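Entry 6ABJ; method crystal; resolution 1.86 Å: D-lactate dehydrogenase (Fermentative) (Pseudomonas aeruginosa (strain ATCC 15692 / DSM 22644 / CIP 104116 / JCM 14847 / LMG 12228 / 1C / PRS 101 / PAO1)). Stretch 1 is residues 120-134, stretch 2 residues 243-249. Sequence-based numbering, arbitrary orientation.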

ATOM      1  N   ALA B 120       3.017 -16.960  22.546  1.00 28.76           N
ATOM      2  CA  ALA B 120       2.512 -16.424  21.284  1.00 29.31           C
ATOM      3  C   ALA B 120       2.007 -15.004  21.469  1.00 27.63           C
ATOM      4  O   ALA B 120       2.343 -14.099  20.662  1.00 26.18           O
ATOM      5  N   VAL B 121       1.195 -14.791  22.507  1.00 28.33           N
ATOM      6  CA  VAL B 121       0.573 -13.503  22.745  1.00 28.13           C
ATOM      7  C   VAL B 121       1.590 -12.439  23.182  1.00 30.16           C
ATOM      8  O   VAL B 121       1.589 -11.316  22.673  1.00 26.77           O
ATOM      9  N   ALA B 122       2.510 -12.786  24.070  1.00 27.68           N
ATOM     10  CA  ALA B 122       3.476 -11.810  24.539  1.00 26.84           C
ATOM     11  C   ALA B 122       4.478 -11.434  23.388  1.00 26.31           C
ATOM     12  O   ALA B 122       4.887 -10.295  23.281  1.00 25.01           O
ATOM     13  N   GLU B 123       4.841 -12.413  22.577  1.00 25.98           N
ATOM     14  CA  GLU B 123       5.679 -12.188  21.429  1.00 24.51           C
ATOM     15  C   GLU B 123       5.025 -11.194  20.445  1.00 24.49           C
ATOM     16  O   GLU B 123       5.699 -10.307  19.897  1.00 23.41           O
ATOM     17  N   HIS B 124       3.730 -11.338  20.254  1.00 23.86           N
ATOM     18  CA  HIS B 124       3.011 -10.490  19.357  1.00 24.67           C
ATOM     19  C   HIS B 124       2.987  -9.048  19.887  1.00 24.58           C
ATOM     20  O   HIS B 124       3.178  -8.120  19.122  1.00 24.05           O
ATOM     21  N   ALA B 125       2.809  -8.880  21.197  1.00 24.45           N
ATOM     22  CA  ALA B 125       2.890  -7.592  21.800  1.00 23.50           C
ATOM     23  C   ALA B 125       4.253  -6.978  21.527  1.00 24.61           C
ATOM     24  O   ALA B 125       4.329  -5.793  21.178  1.00 23.29           O
ATOM     25  N   VAL B 126       5.334  -7.733  21.713  1.00 22.89           N
ATOM     26  CA  VAL B 126       6.660  -7.198  21.455  1.00 22.53           C
ATOM     27  C   VAL B 126       6.834  -6.840  19.965  1.00 22.20           C
ATOM     28  O   VAL B 126       7.451  -5.811  19.628  1.00 23.21           O
ATOM     29  N   GLY B 127       6.275  -7.640  19.065  1.00 21.54           N
ATOM     30  CA  GLY B 127       6.337  -7.323  17.667  1.00 23.57           C
ATOM     31  C   GLY B 127       5.633  -5.985  17.338  1.00 22.38           C
ATOM     32  O   GLY B 127       6.129  -5.165  16.546  1.00 22.31           O
ATOM     33  N   LEU B 128       4.547  -5.706  18.056  1.00 21.35           N
ATOM     34  CA  LEU B 128       3.771  -4.474  17.806  1.00 20.78           C
ATOM     35  C   LEU B 128       4.649  -3.336  18.302  1.00 21.52           C
ATOM     36  O   LEU B 128       4.737  -2.273  17.664  1.00 19.37           O
ATOM     37  N   ILE B 129       5.296  -3.533  19.440  1.00 19.67           N
ATOM     38  CA  ILE B 129       6.193  -2.481  19.974  1.00 20.03           C
ATOM     39  C   ILE B 129       7.294  -2.130  18.973  1.00 20.57           C
ATOM     40  O   ILE B 129       7.546  -0.942  18.677  1.00 20.80           O
ATOM     41  N   LEU B 130       7.936  -3.149  18.413  1.00 20.67           N
ATOM     42  CA  LEU B 130       9.077  -2.892  17.553  1.00 22.35           C
ATOM     43  C   LEU B 130       8.668  -2.329  16.229  1.00 21.19           C
ATOM     44  O   LEU B 130       9.317  -1.443  15.720  1.00 20.57           O
ATOM     45  N   THR B 131       7.536  -2.794  15.674  1.00 20.99           N
ATOM     46  CA  THR B 131       7.102  -2.244  14.432  1.00 21.68           C
ATOM     47  C   THR B 131       6.742  -0.747  14.592  1.00 21.09           C
ATOM     48  O   THR B 131       7.020   0.062  13.706  1.00 20.99           O
ATOM     49  N   LEU B 132       6.064  -0.414  15.671  1.00 20.46           N
ATOM     50  CA  LEU B 132       5.708   0.959  15.904  1.00 20.59           C
ATOM     51  C   LEU B 132       6.964   1.837  16.140  1.00 19.09           C
ATOM     52  O   LEU B 132       7.084   2.927  15.598  1.00 20.26           O
ATOM     53  N   ASN B 133       7.879   1.311  16.951  1.00 20.22           N
ATOM     54  CA  ASN B 133       9.060   2.056  17.364  1.00 19.20           C
ATOM     55  C   ASN B 133       9.904   2.382  16.102  1.00 18.51           C
ATOM     56  O   ASN B 133      10.247   3.546  15.838  1.00 19.28           O
ATOM     57  N   ARG B 134      10.190   1.350  15.319  1.00 18.19           N
ATOM     58  CA  ARG B 134      11.074   1.474  14.195  1.00 19.03           C
ATOM     59  C   ARG B 134      10.271   1.778  12.866  1.00 20.06           C
ATOM     60  O   ARG B 134      10.852   1.838  11.765  1.00 20.74           O
ATOM     61  N   ALA B 243       4.068   8.641  25.022  1.00 25.06           N
ATOM     62  CA  ALA B 243       4.282   7.275  25.391  1.00 24.09           C
ATOM     63  C   ALA B 243       3.622   6.370  24.359  1.00 23.40           C
ATOM     64  O   ALA B 243       2.769   6.798  23.564  1.00 23.99           O
ATOM     65  N   MET B 244       3.996   5.119  24.424  1.00 21.90           N
ATOM     66  CA  MET B 244       3.397   4.052  23.611  1.00 21.53           C
ATOM     67  C   MET B 244       2.430   3.215  24.469  1.00 22.22           C
ATOM     68  O   MET B 244       2.817   2.780  25.546  1.00 21.98           O
ATOM     69  N   LEU B 245       1.266   2.901  23.907  1.00 22.73           N
ATOM     70  CA  LEU B 245       0.305   1.967  24.539  1.00 22.70           C
ATOM     71  C   LEU B 245       0.055   0.766  23.664  1.00 22.05           C
ATOM     72  O   LEU B 245      -0.230   0.904  22.471  1.00 23.53           O
ATOM     73  N   ILE B 246       0.083  -0.416  24.275  1.00 22.96           N
ATOM     74  CA  ILE B 246      -0.169  -1.673  23.607  1.00 23.95           C
ATOM     75  C   ILE B 246      -1.356  -2.361  24.358  1.00 25.09           C
ATOM     76  O   ILE B 246      -1.337  -2.520  25.583  1.00 24.46           O
ATOM     77  N   ASN B 247      -2.367  -2.751  23.601  1.00 26.10           N
ATOM     78  CA  ASN B 247      -3.450  -3.559  24.146  1.00 27.55           C
ATOM     79  C   ASN B 247      -3.596  -4.828  23.348  1.00 27.48           C
ATOM     80  O   ASN B 247      -4.182  -4.861  22.238  1.00 31.07           O
ATOM     81  N   THR B 248      -3.003  -5.890  23.883  1.00 29.05           N
ATOM     82  CA  THR B 248      -3.331  -7.261  23.427  1.00 29.19           C
ATOM     83  C   THR B 248      -4.285  -8.003  24.393  1.00 30.02           C
ATOM     84  O   THR B 248      -4.454  -9.183  24.224  1.00 29.63           O
ATOM     85  N   GLY B 249      -4.844  -7.340  25.389  1.00 31.11           N
ATOM     86  CA  GLY B 249      -5.654  -8.007  26.460  1.00 33.54           C
ATOM     87  C   GLY B 249      -7.122  -8.234  26.057  1.00 31.77           C
ATOM     88  O   GLY B 249      -7.448  -9.243  25.535  1.00 37.50           O
TER

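The most unusual feature of this contact is a methionine methyl resting on the helix backbone: Met244 CE lies 3.7 Å from the carbonyl O of Ile129. That oxygen already accepts the helical hydrogen bond from Asn133 N, so the methyl rests on a satisfied carbonyl. No hydrogen bond crosses between the helix and the strand beside it, even though a threonine, just past the strand's end, faces the helix; the contact is made wholly by van der Waals packing. It illustrates a general principle of α/β folds, in which a strand offers alternate residues to a helix and the helix answers with residues spaced three or four apart. Here the two segments run at 150° to one another, closer to antiparallel than parallel, with their axes 9.1 Å apart at closest approach.

Along stretch 2, through the strand and one residue beyond it, the alternation is strict. Met244, Ile246 and Thr248 direct their CA-to-CB bonds toward the helix, whereas those of Leu245 and Asn247 point away. Because the directions oppose, the partners follow in reverse order: Met244 meets the later helical residues, Thr248 the earlier ones. Each of the three gives up the same area, 73 Å², to the helix.

Met244 is extended through chi1 and chi2 (both t) and then turns at chi3 (m), which brings its terminal methyl against the helix. Met244 CE also lies 3.7 Å from Leu132 CB. Further back along the side chain, Met244 SD sits 3.9 Å from Ile129 CG2.

Ile246, with chi1 and chi2 both m, occupies the middle and touches four helical residues. Ile246 CG1 approaches Ile129 CG1 at 3.7 Å, and Ile246 CD1 lies 3.9 Å from Leu132 CD1 and 4.3 Å from Leu128 CB. The other branch is used as well, Ile246 CG2 standing 4.1 Å from Ala125 CB. Leu128, Ile129 and Leu132 all share the m,t rotamer; the CA-to-CB bonds of Leu128 and Leu132 point toward the strand, and that of Ile129 points sideways.

Thr248 lies just beyond the strand, where the small side chain of Ala125 accompanies a close backbone approach, the CA atoms of Ala125 and Thr248 being 6.4 Å apart. In its p rotamer Thr248 places CG2 3.9 Å from Ala125 CB and 4.1 Å from Leu128 CD1. Thr248 OG1 is 4.1 Å from CG1 of Val121 (chi1 t), a contact without a polar partner on the helix.

Polar groups are otherwise served away from the contact. Asn247 OD1 accepts a hydrogen bond from Gly249 N at 2.8 Å, just after the strand, while His124 NE2 and the Asn133 amide find partners elsewhere in the structure.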

ATOM      1  CB  ALA B 120       1.426 -17.296  20.704  1.00 28.56           C
ATOM      2  CB  VAL B 121      -0.644 -13.600  23.716  1.00 28.88           C
ATOM      3  CG1 VAL B 121      -1.278 -12.222  23.930  1.00 29.25           C
ATOM      4  CG2 VAL B 121      -1.702 -14.528  23.121  1.00 29.69           C
ATOM      5  CB  ALA B 122       4.230 -12.360  25.740  1.00 26.99           C
ATOM      6  CB  GLU B 123       6.104 -13.490  20.795  1.00 25.49           C
ATOM      7  CG  GLU B 123       7.128 -14.246  21.650  1.00 27.17           C
ATOM      8  CD  GLU B 123       7.488 -15.606  21.072  1.00 28.24           C
ATOM      9  OE1 GLU B 123       7.216 -15.838  19.896  1.00 27.64           O
ATOM     10  OE2 GLU B 123       8.052 -16.446  21.847  1.00 32.73           O
ATOM     11  CB  HIS B 124       1.610 -10.972  19.183  1.00 24.81           C
ATOM     12  CG  HIS B 124       0.893 -10.268  18.062  1.00 23.38           C
ATOM     13  ND1 HIS B 124       1.069 -10.617  16.754  1.00 23.80           N
ATOM     14  CD2 HIS B 124      -0.041  -9.299  18.062  1.00 22.67           C
ATOM     15  CE1 HIS B 124       0.306  -9.859  15.974  1.00 23.92           C
ATOM     16  NE2 HIS B 124      -0.393  -9.057  16.750  1.00 23.09           N
ATOM     17  CB  ALA B 125       2.582  -7.651  23.286  1.00 25.72           C
ATOM     18  CB  VAL B 126       7.757  -8.157  21.976  1.00 23.88           C
ATOM     19  CG1 VAL B 126       9.130  -7.646  21.648  1.00 24.48           C
ATOM     20  CG2 VAL B 126       7.597  -8.362  23.483  1.00 26.68           C
ATOM     21  CB  LEU B 128       2.414  -4.505  18.585  1.00 21.94           C
ATOM     22  CG  LEU B 128       1.314  -5.374  17.912  1.00 23.24           C
ATOM     23  CD1 LEU B 128       0.061  -5.336  18.831  1.00 23.89           C
ATOM     24  CD2 LEU B 128       0.983  -4.934  16.522  1.00 24.56           C
ATOM     25  CB  ILE B 129       6.854  -2.958  21.311  1.00 20.62           C
ATOM     26  CG1 ILE B 129       5.787  -2.946  22.387  1.00 20.94           C
ATOM     27  CG2 ILE B 129       7.992  -2.033  21.709  1.00 21.08           C
ATOM     28  CD1 ILE B 129       6.143  -3.542  23.694  1.00 22.05           C
ATOM     29  CB  LEU B 130       9.895  -4.167  17.348  1.00 22.47           C
ATOM     30  CG  LEU B 130      10.837  -4.411  18.551  1.00 25.68           C
ATOM     31  CD1 LEU B 130      11.241  -5.836  18.543  1.00 27.43           C
ATOM     32  CD2 LEU B 130      12.016  -3.427  18.539  1.00 28.21           C
ATOM     33  CB  THR B 131       5.978  -3.058  13.704  1.00 26.16           C
ATOM     34  OG1 THR B 131       5.806  -2.482  12.395  1.00 30.74           O
ATOM     35  CG2 THR B 131       4.689  -2.940  14.327  1.00 28.89           C
ATOM     36  CB  LEU B 132       4.794   1.073  17.120  1.00 20.06           C
ATOM     37  CG  LEU B 132       3.320   0.633  16.924  1.00 20.45           C
ATOM     38  CD1 LEU B 132       2.650   0.363  18.256  1.00 20.15           C
ATOM     39  CD2 LEU B 132       2.616   1.762  16.149  1.00 21.22           C
ATOM     40  CB  ASN B 133       9.828   1.181  18.318  1.00 19.64           C
ATOM     41  CG  ASN B 133      11.100   1.813  18.839  1.00 22.22           C
ATOM     42  OD1 ASN B 133      11.731   2.654  18.167  1.00 21.59           O
ATOM     43  ND2 ASN B 133      11.548   1.328  19.985  1.00 24.26           N
ATOM     44  CB  ARG B 134      12.003   0.282  14.042  1.00 19.59           C
ATOM     45  CG  ARG B 134      12.732  -0.129  15.342  1.00 20.51           C
ATOM     46  CD  ARG B 134      13.506   1.038  15.945  1.00 21.53           C
ATOM     47  NE  ARG B 134      14.620   1.321  15.119  1.00 21.70           N
ATOM     48  CZ  ARG B 134      15.867   0.870  15.286  1.00 21.84           C
ATOM     49  NH1 ARG B 134      16.247   0.229  16.362  1.00 22.73           N
ATOM     50  NH2 ARG B 134      16.761   1.168  14.396  1.00 22.94           N
ATOM     51  CB  ALA B 243       3.711   6.994  26.768  1.00 24.58           C
ATOM     52  CB  MET B 244       4.518   3.160  23.102  1.00 21.79           C
ATOM     53  CG  MET B 244       4.053   1.925  22.345  1.00 23.06           C
ATOM     54  SD  MET B 244       5.437   0.935  21.743  1.00 23.46           S
ATOM     55  CE  MET B 244       6.075   1.954  20.453  1.00 22.92           C
ATOM     56  CB  LEU B 245      -0.998   2.733  24.768  1.00 22.33           C
ATOM     57  CG  LEU B 245      -2.110   1.909  25.416  1.00 24.11           C
ATOM     58  CD1 LEU B 245      -1.825   1.479  26.852  1.00 24.14           C
ATOM     59  CD2 LEU B 245      -3.402   2.733  25.392  1.00 24.57           C
ATOM     60  CB  ILE B 246       1.064  -2.606  23.690  1.00 23.72           C
ATOM     61  CG1 ILE B 246       2.322  -1.894  23.112  1.00 23.69           C
ATOM     62  CG2 ILE B 246       0.853  -3.920  22.970  1.00 23.15           C
ATOM     63  CD1 ILE B 246       2.223  -1.490  21.644  1.00 23.26           C
ATOM     64  CB  ASN B 247      -4.773  -2.817  24.163  1.00 28.74           C
ATOM     65  CG  ASN B 247      -5.853  -3.625  24.904  1.00 32.52           C
ATOM     66  OD1 ASN B 247      -5.526  -4.603  25.592  1.00 31.25           O
ATOM     67  ND2 ASN B 247      -7.085  -3.254  24.721  1.00 31.67           N
ATOM     68  CB  THR B 248      -2.062  -8.077  23.219  1.00 29.05           C
ATOM     69  OG1 THR B 248      -1.345  -8.178  24.475  1.00 28.84           O
ATOM     70  CG2 THR B 248      -1.123  -7.393  22.166  1.00 29.25           C
TER